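Local coordinates for protein beta-glucoside kinase (Listeria monocytogenes, PDB 4HTL) that phosphorylates cellobiose with ATP to give cellobiose-6'-phosphate, as a sugar kinase of the ROK family, and may also regulate transcription of a cellobiose uptake operon, at residues I6-I11 / G284-F289; M18-P23 / K48-E53; A102-A107 / G143-G148; L111-W116 / N278-L283. All coordinates share one frame; numbering follows the deposited sequence.

Contact 1. Residues I6-I11 / G284-F289; sequences IAAFDI and GAVYHF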
loop_
_atom_site.group_PDB
_atom_site.type_symbol
_atom_site.label_atom_id
_atom_site.label_comp_id
_atom_site.label_asym_id
_atom_site.label_seq_id
_atom_site.Cartn_x
_atom_site.Cartn_y
_atom_site.Cartn_z
ATOM N N ILE A 6 21.456 26.551 -0.509
ATOM C CA ILE A 6 20.276 26.114 -1.278
ATOM C C ILE A 6 19.045 26.900 -0.866
ATOM O O ILE A 6 18.687 26.951 0.305
ATOM C CB ILE A 6 20.059 24.569 -1.149
ATOM C CG1 ILE A 6 21.294 23.819 -1.677
ATOM C CG2 ILE A 6 18.798 24.105 -1.886
ATOM C CD1 ILE A 6 21.471 22.420 -1.090
ATOM N N ALA A 7 18.422 27.567 -1.831
ATOM C CA ALA A 7 17.106 28.183 -1.614
ATOM C C ALA A 7 16.038 27.087 -1.622
ATOM O O ALA A 7 15.856 26.412 -2.634
ATOM C CB ALA A 7 16.808 29.219 -2.685
ATOM N N ALA A 8 15.353 26.916 -0.497
ATOM C CA ALA A 8 14.328 25.890 -0.343
ATOM C C ALA A 8 12.964 26.536 -0.225
ATOM O O ALA A 8 12.786 27.557 0.484
ATOM C CB ALA A 8 14.615 25.002 0.893
ATOM N N PHE A 9 11.991 25.924 -0.878
ATOM C CA PHE A 9 10.628 26.349 -0.822
ATOM C C PHE A 9 9.708 25.204 -0.460
ATOM O O PHE A 9 9.756 24.150 -1.067
ATOM C CB PHE A 9 10.162 26.909 -2.174
ATOM C CG PHE A 9 10.929 28.110 -2.630
ATOM C CD1 PHE A 9 10.624 29.350 -2.117
ATOM C CD2 PHE A 9 11.985 27.995 -3.528
ATOM C CE1 PHE A 9 11.344 30.470 -2.497
ATOM C CE2 PHE A 9 12.715 29.115 -3.911
ATOM C CZ PHE A 9 12.398 30.354 -3.388
ATOM N N ASP A 10 8.798 25.472 0.466
ATOM C CA ASP A 10 7.797 24.494 0.856
ATOM C C ASP A 10 6.433 25.120 0.719
ATOM O O ASP A 10 6.048 25.997 1.524
ATOM C CB ASP A 10 8.028 24.058 2.296
ATOM C CG ASP A 10 6.989 23.059 2.782
ATOM O OD1 ASP A 10 6.360 22.293 1.976
ATOM O OD2 ASP A 10 6.825 23.030 3.990
ATOM N N ILE A 11 5.713 24.667 -0.298
ATOM C CA ILE A 11 4.406 25.198 -0.652
ATOM C C ILE A 11 3.332 24.498 0.151
ATOM O O ILE A 11 3.037 23.310 -0.081
ATOM C CB ILE A 11 4.136 25.012 -2.155
ATOM C CG1 ILE A 11 5.217 25.717 -2.968
ATOM C CG2 ILE A 11 2.759 25.574 -2.498
ATOM C CD1 ILE A 11 5.279 25.320 -4.436
ATOM N N GLY A 284 13.329 18.186 3.526
ATOM C CA GLY A 284 13.207 17.082 2.564
ATOM C C GLY A 284 13.435 17.495 1.134
ATOM O O GLY A 284 14.002 16.730 0.326
ATOM N N ALA A 285 13.012 18.717 0.804
ATOM C CA ALA A 285 13.248 19.260 -0.539
ATOM C C ALA A 285 14.758 19.299 -0.758
ATOM O O ALA A 285 15.255 18.917 -1.817
ATOM C CB ALA A 285 12.629 20.650 -0.680
ATOM N N VAL A 286 15.483 19.774 0.251
ATOM C CA VAL A 286 16.933 19.805 0.201
ATOM C C VAL A 286 17.560 18.432 0.038
ATOM O O VAL A 286 18.448 18.245 -0.805
ATOM C CB VAL A 286 17.542 20.640 1.353
ATOM C CG1 VAL A 286 19.089 20.487 1.435
ATOM C CG2 VAL A 286 17.114 22.098 1.159
ATOM N N TYR A 287 17.119 17.474 0.830
ATOM C CA TYR A 287 17.582 16.117 0.658
ATOM C C TYR A 287 17.419 15.620 -0.768
ATOM O O TYR A 287 18.375 15.072 -1.353
ATOM C CB TYR A 287 16.900 15.193 1.643
ATOM C CG TYR A 287 17.397 13.784 1.647
ATOM C CD1 TYR A 287 18.454 13.401 2.469
ATOM C CD2 TYR A 287 16.756 12.814 0.914
ATOM C CE1 TYR A 287 18.884 12.099 2.519
ATOM C CE2 TYR A 287 17.179 11.497 0.970
ATOM C CZ TYR A 287 18.254 11.160 1.775
ATOM O OH TYR A 287 18.691 9.859 1.865
ATOM N N HIS A 288 16.231 15.804 -1.339
ATOM C CA HIS A 288 16.014 15.424 -2.739
ATOM C C HIS A 288 16.973 16.119 -3.671
ATOM O O HIS A 288 17.574 15.480 -4.524
ATOM C CB HIS A 288 14.556 15.690 -3.133
ATOM C CG HIS A 288 14.272 15.468 -4.575
ATOM N ND1 HIS A 288 14.424 14.273 -5.164
ATOM C CD2 HIS A 288 13.881 16.355 -5.577
ATOM C CE1 HIS A 288 14.121 14.379 -6.476
ATOM N NE2 HIS A 288 13.804 15.656 -6.731
ATOM N N PHE A 289 17.152 17.433 -3.505
ATOM C CA PHE A 289 18.087 18.209 -4.325
ATOM C C PHE A 289 19.492 17.631 -4.233
ATOM O O PHE A 289 20.159 17.450 -5.252
ATOM C CB PHE A 289 18.112 19.680 -3.853
ATOM C CG PHE A 289 19.138 20.525 -4.561
ATOM C CD1 PHE A 289 18.797 21.296 -5.643
ATOM C CD2 PHE A 289 20.450 20.550 -4.115
ATOM C CE1 PHE A 289 19.746 22.067 -6.284
ATOM C CE2 PHE A 289 21.403 21.305 -4.747
ATOM C CZ PHE A 289 21.050 22.065 -5.842
#
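Ile6, Ala8, Val286 and Phe289 make this strand-on-helix contact wholly from carbon, and no hydrogen bond crosses it. Aromatic packing comes first. Both branches of Ile6 come to the same face of the Phe289 ring. Ile6 CD1 lies 3.7 Å from Phe289 CD2, and Ile6 CG1 follows at 4.0 Å from Phe289 CE2, with Ile6 CG2 standing farther off over the face. Phe289 is delivered from the helix with CG anti to the backbone N (chi1 175°), which carries the ring out toward the strand.

Aliphatic packing makes up the rest. Val286 divides its two methyls: CG1 stands 4.0 Å from Ile6 CD1, whereas CG2 fits between Ala8 CB at 3.8 Å and Ile6 CG2 at 4.0 Å. The small Ala8 lets the backbones come close, with the axes of strand 6-11 and helical segment 284-289 8.4 Å apart at their nearest and running at 128° to each other. Ile6 and Ala8, two apart on the strand, direct their CB atoms to the helix, while Ala7 and Phe9 turn to the reverse face, where they pack on helix 40-52.

Ala8 to Ile11 belong to the ATP-binding stretch inferred by similarity, so this packing backs the first strand of the nucleotide site, as expected of an actin-like ATPase domain. Strand 6-11 is the middle of its five-stranded sheet, between strands 15-21 and 59-64; Val286 also reaches Val21 on the former, and Phe289 reaches Ala61 on the latter and Ala102 on strand 101-105, which seats helix 280-293 across four adjacent strands.

Contact 2. Residues M18-P23 / K48-E53; sequences MGVVLP and KVFLAE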
loop_
_atom_site.group_PDB
_atom_site.type_symbol
_atom_site.label_atom_id
_atom_site.label_comp_id
_atom_site.label_asym_id
_atom_site.label_seq_id
_atom_site.Cartn_x
_atom_site.Cartn_y
_atom_site.Cartn_z
HETATM N N MSE A 18 10.067 29.447 3.161
HETATM C CA MSE A 18 11.241 29.648 2.340
HETATM C C MSE A 18 12.451 29.669 3.269
HETATM O O MSE A 18 12.359 30.150 4.417
HETATM C CB MSE A 18 11.132 30.973 1.560
HETATM C CG MSE A 18 9.771 31.252 0.972
HETATM SE SE MSE A 18 9.612 33.037 0.165
HETATM C CE MSE A 18 8.036 33.500 1.070
ATOM N N GLY A 19 13.585 29.170 2.788
ATOM C CA GLY A 19 14.801 29.214 3.575
ATOM C C GLY A 19 16.032 29.123 2.724
ATOM O O GLY A 19 15.970 28.755 1.540
ATOM N N VAL A 20 17.155 29.505 3.323
ATOM C CA VAL A 20 18.465 29.237 2.744
ATOM C C VAL A 20 19.052 28.163 3.651
ATOM O O VAL A 20 19.106 28.317 4.883
ATOM C CB VAL A 20 19.360 30.482 2.696
ATOM C CG1 VAL A 20 20.791 30.107 2.251
ATOM C CG2 VAL A 20 18.721 31.565 1.810
ATOM N N VAL A 21 19.431 27.057 3.025
ATOM C CA VAL A 21 19.775 25.841 3.727
ATOM C C VAL A 21 21.157 25.397 3.256
ATOM O O VAL A 21 21.484 25.405 2.040
ATOM C CB VAL A 21 18.726 24.736 3.470
ATOM C CG1 VAL A 21 18.926 23.539 4.416
ATOM C CG2 VAL A 21 17.311 25.308 3.580
ATOM N N LEU A 22 21.970 25.006 4.218
ATOM C CA LEU A 22 23.285 24.463 3.934
ATOM C C LEU A 22 23.114 22.950 3.731
ATOM O O LEU A 22 22.139 22.362 4.210
ATOM C CB LEU A 22 24.249 24.768 5.089
ATOM C CG LEU A 22 24.448 26.249 5.450
ATOM C CD1 LEU A 22 25.449 26.409 6.606
ATOM C CD2 LEU A 22 24.922 27.043 4.229
ATOM N N PRO A 23 24.067 22.315 3.032
ATOM C CA PRO A 23 23.890 20.907 2.687
ATOM C C PRO A 23 23.727 19.916 3.848
ATOM O O PRO A 23 23.311 18.794 3.570
ATOM C CB PRO A 23 25.135 20.584 1.851
ATOM C CG PRO A 23 25.581 21.904 1.317
ATOM C CD PRO A 23 25.300 22.868 2.425
ATOM N N LYS A 48 10.302 34.590 -6.716
ATOM C CA LYS A 48 11.155 35.550 -7.405
ATOM C C LYS A 48 11.725 36.577 -6.438
ATOM O O LYS A 48 12.927 36.911 -6.491
ATOM C CB LYS A 48 10.380 36.269 -8.529
ATOM C CG LYS A 48 10.446 35.545 -9.836
ATOM C CD LYS A 48 9.776 36.344 -10.946
ATOM C CE LYS A 48 10.730 37.336 -11.577
ATOM N NZ LYS A 48 11.830 36.655 -12.324
ATOM N N VAL A 49 10.871 37.065 -5.545
ATOM C CA VAL A 49 11.280 38.096 -4.563
ATOM C C VAL A 49 12.316 37.509 -3.590
ATOM O O VAL A 49 13.361 38.125 -3.349
ATOM C CB VAL A 49 10.049 38.691 -3.820
ATOM C CG1 VAL A 49 10.464 39.519 -2.594
ATOM C CG2 VAL A 49 9.197 39.524 -4.782
ATOM N N PHE A 50 12.071 36.298 -3.090
ATOM C CA PHE A 50 13.026 35.652 -2.161
ATOM C C PHE A 50 14.388 35.421 -2.812
ATOM O O PHE A 50 15.415 35.652 -2.183
ATOM C CB PHE A 50 12.469 34.324 -1.652
ATOM C CG PHE A 50 13.287 33.660 -0.552
ATOM C CD1 PHE A 50 13.238 34.111 0.752
ATOM C CD2 PHE A 50 14.092 32.567 -0.833
ATOM C CE1 PHE A 50 13.978 33.481 1.759
ATOM C CE2 PHE A 50 14.841 31.943 0.164
ATOM C CZ PHE A 50 14.786 32.406 1.457
ATOM N N LEU A 51 14.395 34.994 -4.080
ATOM C CA LEU A 51 15.654 34.723 -4.800
ATOM C C LEU A 51 16.494 35.992 -5.034
ATOM O O LEU A 51 17.712 35.970 -4.855
ATOM C CB LEU A 51 15.367 33.995 -6.119
ATOM C CG LEU A 51 14.848 32.553 -5.967
ATOM C CD1 LEU A 51 14.241 32.030 -7.273
ATOM C CD2 LEU A 51 15.962 31.630 -5.439
ATOM N N ALA A 52 15.845 37.077 -5.438
ATOM C CA ALA A 52 16.538 38.368 -5.652
ATOM C C ALA A 52 17.165 38.877 -4.360
ATOM O O ALA A 52 18.247 39.475 -4.378
ATOM C CB ALA A 52 15.580 39.414 -6.233
ATOM N N GLU A 53 16.477 38.620 -3.246
ATOM C CA GLU A 53 16.965 38.953 -1.901
ATOM C C GLU A 53 18.133 38.099 -1.424
ATOM O O GLU A 53 18.730 38.431 -0.424
ATOM C CB GLU A 53 15.835 38.798 -0.863
ATOM C CG GLU A 53 14.699 39.798 -1.021
ATOM C CD GLU A 53 13.535 39.549 -0.080
ATOM O OE1 GLU A 53 13.349 38.391 0.378
ATOM O OE2 GLU A 53 12.805 40.532 0.197
#
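Phe50 presents one face of its ring to the selenomethionine at position 18, whose CB stands over the ring centre, only 7° off the normal, with Met18 CB 3.8 Å from Phe50 CE1. This is a CH-pi contact. Farther along the same side chain the selenium lies oblique to the ring, in a Met-aromatic contact, and Met18 SE approaches Phe50 CB to 3.6 Å. The two chains run antiparallel, the root of Met18 over the ring and its selenium beside the root of Phe50. With CG of Met18 anti to the carbonyl carbon (chi1 -42°), CG and SE are carried back along the ring toward Phe50 CB; the bend at chi3 then takes the terminal CE away.

At the far end of the ring the strand itself takes over. Gly19 O meets the edge near the ring plane, 3.7 Å from Phe50 CE2, and Val20 CG2 comes obliquely to Phe50 CZ at 4.0 Å.

Second-shell residues hold both partners in place. Met18 packs on Phe9 and Ala33, and Phe50 also touches Leu29. Helix 40-52 packs on strands 6-11, 15-21 and 27-34, its segment 48-52 running at 32° to strand 18-21.

The contact is apolar and partly aromatic: dispersion and the pi cloud supply its cohesion, the carbonyl meets a ring edge that is weakly positive, and the selenium, replacing the natural sulfur, is if anything more polarisable.

Contact 3. Residues A102-A107 / G143-G148; sequences AIENDA and GELVRG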
loop_
_atom_site.group_PDB
_atom_site.type_symbol
_atom_site.label_atom_id
_atom_site.label_comp_id
_atom_site.label_asym_id
_atom_site.label_seq_id
_atom_site.Cartn_x
_atom_site.Cartn_y
_atom_site.Cartn_z
ATOM N N ALA A 102 15.640 21.331 -8.121
ATOM C CA ALA A 102 14.995 20.059 -7.885
ATOM C C ALA A 102 13.608 20.300 -7.285
ATOM O O ALA A 102 13.347 21.298 -6.591
ATOM C CB ALA A 102 15.834 19.156 -6.998
ATOM N N ILE A 103 12.720 19.370 -7.586
ATOM C CA ILE A 103 11.361 19.428 -7.094
ATOM C C ILE A 103 10.859 18.021 -6.721
ATOM O O ILE A 103 11.172 17.024 -7.405
ATOM C CB ILE A 103 10.459 20.080 -8.126
ATOM C CG1 ILE A 103 9.047 20.238 -7.574
ATOM C CG2 ILE A 103 10.459 19.270 -9.404
ATOM C CD1 ILE A 103 8.260 21.272 -8.320
ATOM N N GLU A 104 10.086 17.949 -5.626
ATOM C CA GLU A 104 9.515 16.694 -5.137
ATOM C C GLU A 104 8.182 17.067 -4.474
ATOM O O GLU A 104 7.959 18.220 -4.107
ATOM C CB GLU A 104 10.480 16.001 -4.156
ATOM C CG GLU A 104 10.002 14.686 -3.485
ATOM C CD GLU A 104 9.576 13.600 -4.428
ATOM O OE1 GLU A 104 10.410 12.768 -4.777
ATOM O OE2 GLU A 104 8.376 13.568 -4.803
ATOM N N ASN A 105 7.280 16.110 -4.350
ATOM C CA ASN A 105 5.990 16.286 -3.698
ATOM C C ASN A 105 6.124 16.578 -2.202
ATOM O O ASN A 105 7.070 16.096 -1.566
ATOM C CB ASN A 105 5.173 15.017 -3.969
ATOM C CG ASN A 105 4.051 14.802 -2.985
ATOM O OD1 ASN A 105 4.248 14.170 -1.944
ATOM N ND2 ASN A 105 2.843 15.262 -3.347
ATOM N N ASP A 106 5.168 17.318 -1.638
ATOM C CA ASP A 106 5.255 17.791 -0.257
ATOM C C ASP A 106 5.287 16.688 0.805
ATOM O O ASP A 106 6.074 16.759 1.754
ATOM C CB ASP A 106 4.210 18.861 0.047
ATOM C CG ASP A 106 2.793 18.394 -0.105
ATOM O OD1 ASP A 106 2.529 17.370 -0.736
ATOM O OD2 ASP A 106 1.921 19.083 0.434
ATOM N N ALA A 107 4.426 15.684 0.646
ATOM C CA ALA A 107 4.392 14.530 1.587
ATOM C C ALA A 107 5.689 13.718 1.509
ATOM O O ALA A 107 6.269 13.325 2.533
ATOM C CB ALA A 107 3.164 13.667 1.385
ATOM N N GLY A 143 14.022 0.621 1.294
ATOM C CA GLY A 143 15.057 1.648 1.414
ATOM C C GLY A 143 14.936 2.767 0.401
ATOM O O GLY A 143 15.885 3.517 0.236
ATOM N N GLU A 144 13.757 2.920 -0.225
ATOM C CA GLU A 144 13.497 3.902 -1.288
ATOM C C GLU A 144 12.101 4.509 -1.154
ATOM O O GLU A 144 11.183 3.800 -0.784
ATOM C CB GLU A 144 13.465 3.183 -2.635
ATOM C CG GLU A 144 14.773 3.005 -3.343
ATOM C CD GLU A 144 14.505 2.498 -4.728
ATOM O OE1 GLU A 144 14.144 3.332 -5.602
ATOM O OE2 GLU A 144 14.589 1.267 -4.908
ATOM N N LEU A 145 11.935 5.792 -1.526
ATOM C CA LEU A 145 10.637 6.367 -1.643
ATOM C C LEU A 145 9.839 5.636 -2.757
ATOM O O LEU A 145 10.373 5.345 -3.834
ATOM C CB LEU A 145 10.829 7.854 -1.960
ATOM C CG LEU A 145 9.704 8.834 -2.054
ATOM C CD1 LEU A 145 8.961 8.996 -0.728
ATOM C CD2 LEU A 145 10.290 10.158 -2.560
ATOM N N VAL A 146 8.565 5.379 -2.471
ATOM C CA VAL A 146 7.681 4.825 -3.473
ATOM C C VAL A 146 6.834 5.979 -3.992
ATOM O O VAL A 146 5.952 6.468 -3.326
ATOM C CB VAL A 146 6.797 3.695 -2.916
ATOM C CG1 VAL A 146 5.758 3.275 -3.969
ATOM C CG2 VAL A 146 7.639 2.519 -2.392
ATOM N N ARG A 147 7.098 6.389 -5.218
ATOM C CA ARG A 147 6.381 7.532 -5.825
ATOM C C ARG A 147 5.212 7.094 -6.692
ATOM O O ARG A 147 4.332 7.876 -6.947
ATOM C CB ARG A 147 7.323 8.375 -6.654
ATOM C CG ARG A 147 8.472 8.964 -5.867
ATOM C CD ARG A 147 9.322 9.847 -6.740
ATOM N NE ARG A 147 10.548 10.274 -6.105
ATOM C CZ ARG A 147 11.624 9.504 -5.981
ATOM N NH1 ARG A 147 11.617 8.253 -6.441
ATOM N NH2 ARG A 147 12.700 9.976 -5.416
ATOM N N GLY A 148 5.278 5.842 -7.180
ATOM C CA GLY A 148 4.313 5.252 -8.059
ATOM C C GLY A 148 4.614 5.441 -9.552
ATOM O O GLY A 148 5.508 6.188 -9.944
HETATM O O HOH W 1 12.923 12.205 -4.016
#
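The Glu104 carboxylate and the Arg147 guanidinium lie nearly coplanar, 17° apart, and meet at their edges. Arg147 NE donates to Glu104 OE1 over 2.8 Å at 167°, using the syn lone pair of that oxygen and making a salt bridge. In the guanidinium plane at the same edge lies a water that donates to Glu104 OE1 at 2.7 Å and accepts from Arg147 NH2 at 2.6 Å, so it spans the two charges beside the direct bond. In one of its two conformers Leu145 also brings CD2 near Glu104 OE1, a tentative apolar neighbour.

The other oxygen serves the backbone of its own strand: Asn105 N donates to Glu104 OE2 over 2.8 Å, on the anti side and somewhat out of the carboxylate plane. Asn108 ND2 is a further donor to OE2. With both oxygens bonded, the rotation of the carboxylate is fixed.

Strand 101-105 closes one edge of the sheet that holds the inferred ATP-binding strand, and Asn105 is the N-cap of the helix 106-117 that follows. Arg147 lies just past strand 144-145, at the edge of the other five-stranded sheet, so the salt bridge links the edge regions of the two large sheets of this actin-like fold. Arg147 reaches across through an extended chain, with chi2 and chi3 both near 180°. The 143-148 segment also meets the second subunit, where Leu145 O accepts a hydrogen bond from Asn142 ND2 of that neighbouring chain.

Contact 4. Residues L111-W116 / N278-L283; sequences LLAEKW and NQAGLL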
loop_
_atom_site.group_PDB
_atom_site.type_symbol
_atom_site.label_atom_id
_atom_site.label_comp_id
_atom_site.label_asym_id
_atom_site.label_seq_id
_atom_site.Cartn_x
_atom_site.Cartn_y
_atom_site.Cartn_z
ATOM N N LEU A 111 8.603 13.059 4.346
ATOM C CA LEU A 111 9.132 11.743 4.668
ATOM C C LEU A 111 10.674 11.754 4.563
ATOM O O LEU A 111 11.351 11.191 5.388
ATOM C CB LEU A 111 8.555 10.689 3.760
ATOM C CG LEU A 111 8.995 9.246 4.060
ATOM C CD1 LEU A 111 7.894 8.248 3.716
ATOM C CD2 LEU A 111 10.291 8.908 3.286
ATOM N N LEU A 112 11.185 12.375 3.517
ATOM C CA LEU A 112 12.624 12.457 3.319
ATOM C C LEU A 112 13.322 13.170 4.474
ATOM O O LEU A 112 14.426 12.777 4.839
ATOM C CB LEU A 112 12.951 13.086 1.969
ATOM C CG LEU A 112 12.614 12.259 0.703
ATOM C CD1 LEU A 112 12.845 13.106 -0.558
ATOM C CD2 LEU A 112 13.281 10.887 0.623
ATOM N N ALA A 113 12.672 14.175 5.062
ATOM C CA ALA A 113 13.206 14.828 6.257
ATOM C C ALA A 113 13.327 13.802 7.404
ATOM O O ALA A 113 14.351 13.761 8.141
ATOM C CB ALA A 113 12.400 16.053 6.654
ATOM N N GLU A 114 12.292 12.987 7.553
ATOM C CA GLU A 114 12.305 11.924 8.560
ATOM C C GLU A 114 13.465 10.917 8.357
ATOM O O GLU A 114 14.135 10.504 9.331
ATOM C CB GLU A 114 10.927 11.209 8.616
ATOM C CG GLU A 114 10.597 10.628 9.994
ATOM C CD GLU A 114 10.431 11.684 11.048
ATOM O OE1 GLU A 114 11.233 11.727 12.003
ATOM O OE2 GLU A 114 9.499 12.466 10.878
ATOM N N LYS A 115 13.681 10.538 7.094
ATOM C CA LYS A 115 14.764 9.625 6.685
ATOM C C LYS A 115 16.151 10.273 6.936
ATOM O O LYS A 115 17.097 9.622 7.398
ATOM C CB LYS A 115 14.630 9.229 5.210
ATOM C CG LYS A 115 15.806 8.429 4.668
ATOM C CD LYS A 115 15.919 7.088 5.420
ATOM C CE LYS A 115 16.947 6.082 4.895
ATOM N NZ LYS A 115 16.992 4.860 5.793
ATOM N N TRP A 116 16.275 11.550 6.598
ATOM C CA TRP A 116 17.583 12.248 6.647
ATOM C C TRP A 116 18.009 12.585 8.041
ATOM O O TRP A 116 19.102 12.222 8.498
ATOM C CB TRP A 116 17.463 13.521 5.806
ATOM C CG TRP A 116 18.737 14.303 5.636
ATOM C CD1 TRP A 116 20.051 13.876 5.850
ATOM C CD2 TRP A 116 18.852 15.689 5.224
ATOM N NE1 TRP A 116 20.949 14.901 5.613
ATOM C CE2 TRP A 116 20.292 16.006 5.227
ATOM C CE3 TRP A 116 17.944 16.675 4.893
ATOM C CZ2 TRP A 116 20.750 17.252 4.893
ATOM C CZ3 TRP A 116 18.421 17.930 4.556
ATOM C CH2 TRP A 116 19.794 18.210 4.519
ATOM N N ASN A 278 7.878 21.805 11.767
ATOM C CA ASN A 278 7.931 23.127 11.132
ATOM C C ASN A 278 8.687 23.181 9.804
ATOM O O ASN A 278 8.262 23.841 8.859
ATOM C CB ASN A 278 8.417 24.160 12.155
ATOM C CG ASN A 278 7.474 24.244 13.362
ATOM O OD1 ASN A 278 6.230 24.516 13.240
ATOM N ND2 ASN A 278 8.021 23.929 14.525
ATOM N N GLN A 279 9.799 22.459 9.729
ATOM C CA GLN A 279 10.721 22.581 8.621
ATOM C C GLN A 279 10.871 21.334 7.735
ATOM O O GLN A 279 11.748 21.315 6.835
ATOM C CB GLN A 279 12.074 23.041 9.186
ATOM C CG GLN A 279 11.965 24.406 9.891
ATOM C CD GLN A 279 13.281 24.998 10.330
ATOM O OE1 GLN A 279 14.175 24.287 10.791
ATOM N NE2 GLN A 279 13.387 26.317 10.227
ATOM N N ALA A 280 10.114 20.273 8.020
ATOM C CA ALA A 280 10.237 19.023 7.239
ATOM C C ALA A 280 10.179 19.182 5.722
ATOM O O ALA A 280 10.985 18.560 5.008
ATOM C CB ALA A 280 9.286 17.933 7.721
ATOM N N GLY A 281 9.236 19.977 5.225
ATOM C CA GLY A 281 9.142 20.205 3.775
ATOM C C GLY A 281 10.431 20.796 3.219
ATOM O O GLY A 281 10.923 20.322 2.216
ATOM N N LEU A 282 10.948 21.863 3.856
ATOM C CA LEU A 282 12.174 22.484 3.409
ATOM C C LEU A 282 13.325 21.518 3.424
ATOM O O LEU A 282 14.104 21.414 2.455
ATOM C CB LEU A 282 12.531 23.703 4.293
ATOM C CG LEU A 282 11.553 24.878 4.296
ATOM C CD1 LEU A 282 11.944 25.863 5.406
ATOM C CD2 LEU A 282 11.480 25.545 2.917
ATOM N N LEU A 283 13.449 20.805 4.536
ATOM C CA LEU A 283 14.584 19.903 4.712
ATOM C C LEU A 283 14.511 18.723 3.734
ATOM O O LEU A 283 15.527 18.353 3.102
ATOM C CB LEU A 283 14.641 19.428 6.159
ATOM C CG LEU A 283 14.961 20.464 7.223
ATOM C CD1 LEU A 283 14.584 19.930 8.619
ATOM C CD2 LEU A 283 16.426 20.889 7.135
#
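Ala113 is the small bump on which two helices close. Its methyl enters a shallow hollow: Ala113 CB lies 3.3 Å from Ala280 O and 3.8 Å from Ala280 CB, between Ala280 and Leu283. The next turn of the second helix supplies the other wall, Leu283 CB standing 4.1 Å from Ala113 CB. Because both facing residues are alanines, their CA atoms come within 5.2 Å, a very close approach for two helices.

Where the first helix has a larger bump, the second offers backbone. The indole of Trp116, with CG anti to the backbone N (chi1 -175°), extends toward the second helix and sets its six-membered edge at Leu283 O, which lies near the ring plane, 3.3 Å from Trp116 CZ3. Leu283 CB is a looser neighbour of the same edge. Farther along helix 280-293 the indole also meets the Tyr287 ring, their planes at about 45°, and touches Val286 and Leu290.

Helix 106-117, which follows the edge strand of one sheet, is also applied to the other through Leu111 on strand 126-131. Close alanine-mediated packing against helix 280-293 therefore joins helices at the junction of the two halves of the ROK kinase, an actin-like ATPase fold.

Helix 280-293 unites contact 1 and contact 4, whose centres are 9 Å apart; Leu282, from the 278-283 segment, lays CD2 3.4 Å from Ala8 O of the strand, and Gly281 CA stands 3.7 Å from Asp10 OD2, in the ATP-binding stretch inferred by similarity. Contact 2 lies on the reverse face of the same sheet, joined to contact 1 by Ile6 N to Val21 O, 2.8 Å, a probable hydrogen bond. Contact 3 takes the sheet's other end, 22 Å centre to centre from contact 2, and meets the helix of contact 1 through Ala102 and His288. It shares helix 106-117 with contact 4.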